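Local coordinates for protein glycoside hydrolase family 81 (Clostridium thermocellum, PDB 6FOP) that probably hydrolyses beta-1,3-glucans such as laminarin, as a glucanase of glycoside hydrolase family 81, at residues S239-F245 with F296-Y302. Sequence-based numbering, arbitrary orientation.
Sequences STLTTTF and FKTVYRY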
ATOM      1  N   SER A 239      -1.925  13.872  17.897  1.00 18.41           N
ATOM      2  CA  SER A 239      -2.548  12.744  17.204  1.00 17.35           C
ATOM      3  C   SER A 239      -2.564  12.941  15.686  1.00 17.21           C
ATOM      4  O   SER A 239      -3.557  12.679  15.027  1.00 17.76           O
ATOM      5  CB  SER A 239      -3.957  12.443  17.761  1.00 18.93           C
ATOM      6  OG  SER A 239      -4.350  11.110  17.464  1.00 19.03           O
ATOM      7  N   THR A 240      -1.421  13.356  15.148  1.00 15.74           N
ATOM      8  CA  THR A 240      -1.272  13.588  13.705  1.00 16.56           C
ATOM      9  C   THR A 240      -0.109  12.785  13.146  1.00 14.94           C
ATOM     10  O   THR A 240       0.827  12.434  13.859  1.00 15.59           O
ATOM     11  CB  THR A 240      -1.018  15.061  13.358  1.00 17.53           C
ATOM     12  OG1 THR A 240       0.160  15.509  14.049  1.00 18.76           O
ATOM     13  CG2 THR A 240      -2.199  15.902  13.719  1.00 19.90           C
ATOM     14  N   LEU A 241      -0.193  12.524  11.850  1.00 15.18           N
ATOM     15  CA  LEU A 241       0.864  11.851  11.109  1.00 15.39           C
ATOM     16  C   LEU A 241       1.230  12.734   9.917  1.00 15.27           C
ATOM     17  O   LEU A 241       0.400  12.974   9.045  1.00 15.43           O
ATOM     18  CB  LEU A 241       0.377  10.468  10.688  1.00 16.47           C
ATOM     19  CG  LEU A 241       1.339   9.445  10.103  1.00 17.43           C
ATOM     20  CD1 LEU A 241       1.655   9.802   8.676  1.00 18.78           C
ATOM     21  CD2 LEU A 241       2.595   9.314  10.926  1.00 18.10           C
ATOM     22  N   THR A 242       2.458  13.247   9.936  1.00 14.28           N
ATOM     23  CA  THR A 242       2.987  14.111   8.906  1.00 15.41           C
ATOM     24  C   THR A 242       3.935  13.340   8.009  1.00 14.19           C
ATOM     25  O   THR A 242       4.790  12.600   8.497  1.00 16.22           O
ATOM     26  CB  THR A 242       3.732  15.271   9.553  1.00 16.79           C
ATOM     27  OG1 THR A 242       2.815  16.036  10.336  1.00 18.46           O
ATOM     28  CG2 THR A 242       4.351  16.185   8.489  1.00 17.32           C
ATOM     29  N   THR A 243       3.753  13.495   6.703  1.00 13.86           N
ATOM     30  CA  THR A 243       4.674  12.907   5.716  1.00 13.90           C
ATOM     31  C   THR A 243       5.222  14.031   4.835  1.00 13.83           C
ATOM     32  O   THR A 243       4.443  14.861   4.354  1.00 14.36           O
ATOM     33  CB  THR A 243       3.971  11.892   4.805  1.00 13.77           C
ATOM     34  OG1 THR A 243       3.263  10.943   5.624  1.00 13.77           O
ATOM     35  CG2 THR A 243       4.984  11.144   3.935  1.00 14.63           C
ATOM     36  N   THR A 244       6.544  14.058   4.678  1.00 13.12           N
ATOM     37  CA  THR A 244       7.224  14.987   3.775  0.60 14.26           C
ATOM     38  C   THR A 244       7.695  14.203   2.553  1.00 14.35           C
ATOM     39  O   THR A 244       8.222  13.105   2.690  1.00 16.56           O
ATOM     40  CB  THR A 244       8.365  15.711   4.524  0.60 16.50           C
ATOM     41  OG1 THR A 244       7.791  16.401   5.642  0.60 19.34           O
ATOM     42  CG2 THR A 244       9.060  16.757   3.668  0.60 18.08           C
ATOM     43  N   PHE A 245       7.465  14.787   1.372  1.00 13.51           N
ATOM     44  CA  PHE A 245       7.891  14.245   0.066  1.00 13.60           C
ATOM     45  C   PHE A 245       8.907  15.204  -0.511  1.00 14.71           C
ATOM     46  O   PHE A 245       8.615  16.395  -0.595  1.00 16.05           O
ATOM     47  CB  PHE A 245       6.694  14.158  -0.868  1.00 13.46           C
ATOM     48  CG  PHE A 245       5.603  13.262  -0.334  1.00 13.59           C
ATOM     49  CD1 PHE A 245       4.680  13.739   0.563  1.00 14.13           C
ATOM     50  CD2 PHE A 245       5.521  11.948  -0.736  1.00 14.47           C
ATOM     51  CE1 PHE A 245       3.678  12.911   1.071  1.00 14.53           C
ATOM     52  CE2 PHE A 245       4.534  11.108  -0.220  1.00 16.05           C
ATOM     53  CZ  PHE A 245       3.630  11.601   0.689  1.00 15.82           C
ATOM     54  N   PHE A 296       6.745  18.819  -0.501  1.00 14.80           N
ATOM     55  CA  PHE A 296       5.469  19.146   0.120  1.00 14.64           C
ATOM     56  C   PHE A 296       5.219  18.178   1.259  1.00 14.12           C
ATOM     57  O   PHE A 296       5.896  17.164   1.389  1.00 14.38           O
ATOM     58  CB  PHE A 296       4.311  19.124  -0.895  1.00 14.80           C
ATOM     59  CG  PHE A 296       3.953  17.760  -1.408  1.00 14.58           C
ATOM     60  CD1 PHE A 296       4.621  17.202  -2.479  1.00 15.74           C
ATOM     61  CD2 PHE A 296       2.891  17.037  -0.839  1.00 15.66           C
ATOM     62  CE1 PHE A 296       4.290  15.967  -2.981  1.00 15.50           C
ATOM     63  CE2 PHE A 296       2.543  15.809  -1.354  1.00 15.59           C
ATOM     64  CZ  PHE A 296       3.263  15.258  -2.405  1.00 15.66           C
ATOM     65  N   LYS A 297       4.202  18.497   2.049  1.00 14.31           N
ATOM     66  CA  LYS A 297       3.779  17.598   3.111  1.00 14.14           C
ATOM     67  C   LYS A 297       2.303  17.306   3.062  1.00 14.24           C
ATOM     68  O   LYS A 297       1.518  18.082   2.522  1.00 14.95           O
ATOM     69  CB  LYS A 297       4.188  18.099   4.485  1.00 17.04           C
ATOM     70  CG  LYS A 297       3.481  19.301   5.017  1.00 19.16           C
ATOM     71  CD  LYS A 297       4.064  19.634   6.393  1.00 24.24           C
ATOM     72  CE  LYS A 297       3.294  20.729   7.087  1.00 28.88           C
ATOM     73  NZ  LYS A 297       3.913  21.033   8.408  1.00 32.04           N
ATOM     74  N   THR A 298       1.950  16.166   3.658  1.00 13.96           N
ATOM     75  CA  THR A 298       0.560  15.852   3.986  1.00 14.54           C
ATOM     76  C   THR A 298       0.520  15.678   5.496  1.00 15.00           C
ATOM     77  O   THR A 298       1.509  15.217   6.115  1.00 15.58           O
ATOM     78  CB  THR A 298       0.074  14.562   3.301  1.00 14.30           C
ATOM     79  OG1 THR A 298       0.886  13.455   3.718  1.00 14.81           O
ATOM     80  CG2 THR A 298       0.095  14.686   1.799  1.00 14.13           C
ATOM     81  N   VAL A 299      -0.638  15.986   6.077  1.00 14.62           N
ATOM     82  CA  VAL A 299      -0.851  15.783   7.525  1.00 15.28           C
ATOM     83  C   VAL A 299      -2.233  15.157   7.682  1.00 15.91           C
ATOM     84  O   VAL A 299      -3.232  15.722   7.245  1.00 17.05           O
ATOM     85  CB  VAL A 299      -0.766  17.095   8.341  1.00 16.62           C
ATOM     86  CG1 VAL A 299      -0.920  16.780   9.826  1.00 17.88           C
ATOM     87  CG2 VAL A 299       0.587  17.780   8.113  1.00 18.42           C
ATOM     88  N   TYR A 300      -2.261  13.971   8.287  1.00 14.04           N
ATOM     89  CA  TYR A 300      -3.502  13.277   8.573  1.00 14.23           C
ATOM     90  C   TYR A 300      -3.721  13.199  10.067  1.00 14.80           C
ATOM     91  O   TYR A 300      -2.793  13.077  10.825  1.00 16.40           O
ATOM     92  CB  TYR A 300      -3.425  11.868   8.004  1.00 13.94           C
ATOM     93  CG  TYR A 300      -3.123  11.779   6.511  1.00 13.91           C
ATOM     94  CD1 TYR A 300      -3.818  12.532   5.577  1.00 14.72           C
ATOM     95  CD2 TYR A 300      -2.199  10.861   6.037  1.00 14.08           C
ATOM     96  CE1 TYR A 300      -3.535  12.427   4.205  1.00 15.03           C
ATOM     97  CE2 TYR A 300      -1.917  10.741   4.688  1.00 14.92           C
ATOM     98  CZ  TYR A 300      -2.601  11.507   3.775  1.00 13.91           C
ATOM     99  OH  TYR A 300      -2.296  11.365   2.443  1.00 15.25           O
ATOM    100  N   ARG A 301      -4.974  13.160  10.474  1.00 16.31           N
ATOM    101  CA  ARG A 301      -5.316  12.849  11.862  1.00 17.35           C
ATOM    102  C   ARG A 301      -5.363  11.324  12.029  1.00 15.80           C
ATOM    103  O   ARG A 301      -6.011  10.606  11.268  1.00 19.38           O
ATOM    104  CB  ARG A 301      -6.644  13.484  12.237  1.00 21.07           C
ATOM    105  CG  ARG A 301      -6.573  14.989  12.309  1.00 24.34           C
ATOM    106  CD  ARG A 301      -7.733  15.601  13.082  1.00 27.14           C
ATOM    107  NE  ARG A 301      -7.867  17.031  12.815  1.00 32.65           N
ATOM    108  CZ  ARG A 301      -7.106  17.983  13.353  1.00 33.42           C
ATOM    109  NH1 ARG A 301      -6.124  17.681  14.204  1.00 35.22           N
ATOM    110  NH2 ARG A 301      -7.322  19.259  13.027  1.00 37.45           N
ATOM    111  N   TYR A 302      -4.661  10.869  13.059  1.00 16.66           N
ATOM    112  CA  TYR A 302      -4.683   9.488  13.497  1.00 16.85           C
ATOM    113  C   TYR A 302      -5.751   9.377  14.580  1.00 16.91           C
ATOM    114  O   TYR A 302      -5.827  10.232  15.458  1.00 21.23           O
ATOM    115  CB  TYR A 302      -3.322   9.150  14.070  1.00 18.13           C
ATOM    116  CG  TYR A 302      -3.208   7.813  14.779  1.00 16.78           C
ATOM    117  CD1 TYR A 302      -3.310   6.608  14.084  1.00 16.72           C
ATOM    118  CD2 TYR A 302      -2.929   7.767  16.135  1.00 16.83           C
ATOM    119  CE1 TYR A 302      -3.156   5.395  14.713  1.00 15.94           C
ATOM    120  CE2 TYR A 302      -2.765   6.555  16.785  1.00 15.91           C
ATOM    121  CZ  TYR A 302      -2.874   5.370  16.073  1.00 15.01           C
ATOM    122  OH  TYR A 302      -2.703   4.169  16.712  1.00 15.26           O
TER
HETATM  123  O   HOH W   1       0.919  12.106   6.311  1.00 14.88           O
HETATM  124  O   HOH W   2       3.020  18.788  10.639  1.00 31.70           O
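T243 and T298 pair through both backbone bonds, and their hydroxyls, side by side on one face and 3.9 Å apart (OG1 to OG1), share a water. The water reaches T243 OG1 at 2.7 Å and T298 OG1 at 2.9 Å, and donates to L241 O, so three strand atoms hold it. T298 OG1 lies between its own N and carbonyl carbon (chi1 60°), which leaves it against T243 CB and at the edge of the F245 ring, in its plane. Threonine suits both places, its beta-branch fitting an extended strand while its hydroxyl binds the water between the strands.

On the same face, F245 and F296 form a strongly offset pair, centroids 4.7 Å apart and planes at 12°; flat apolar rings suit this buried side. They barely overlap: F245 CD1 sits 3.5 Å from F296 CE2, near the rim of the F296 face, and F245 CB makes a CH-pi contact over that face. The opposite face is more open and more polar. There T242 OG1 packs against V299 CG2, and a second water links it diagonally to NZ of K297, whose long extended chain carries the amine there.

Just beyond the T240-R301 pair, Y302 N still bonds S239 O. S239, with left-handed backbone (phi 55°), belongs to a G1 bulge opposite N235. Its short side chain donates from OG to Y302 O (2.6 Å), from above the carbonyl plane, and OG also bonds Y673 OH.

Strand 240-251 is the middle of a three-stranded antiparallel sheet, between 223-235 and 295-301. Helix 514-534 packs on T243 and Y300, helix 265-268 touches F245, F296 and T298 through Q267, and Y473 meets the F245 ring at a steep angle.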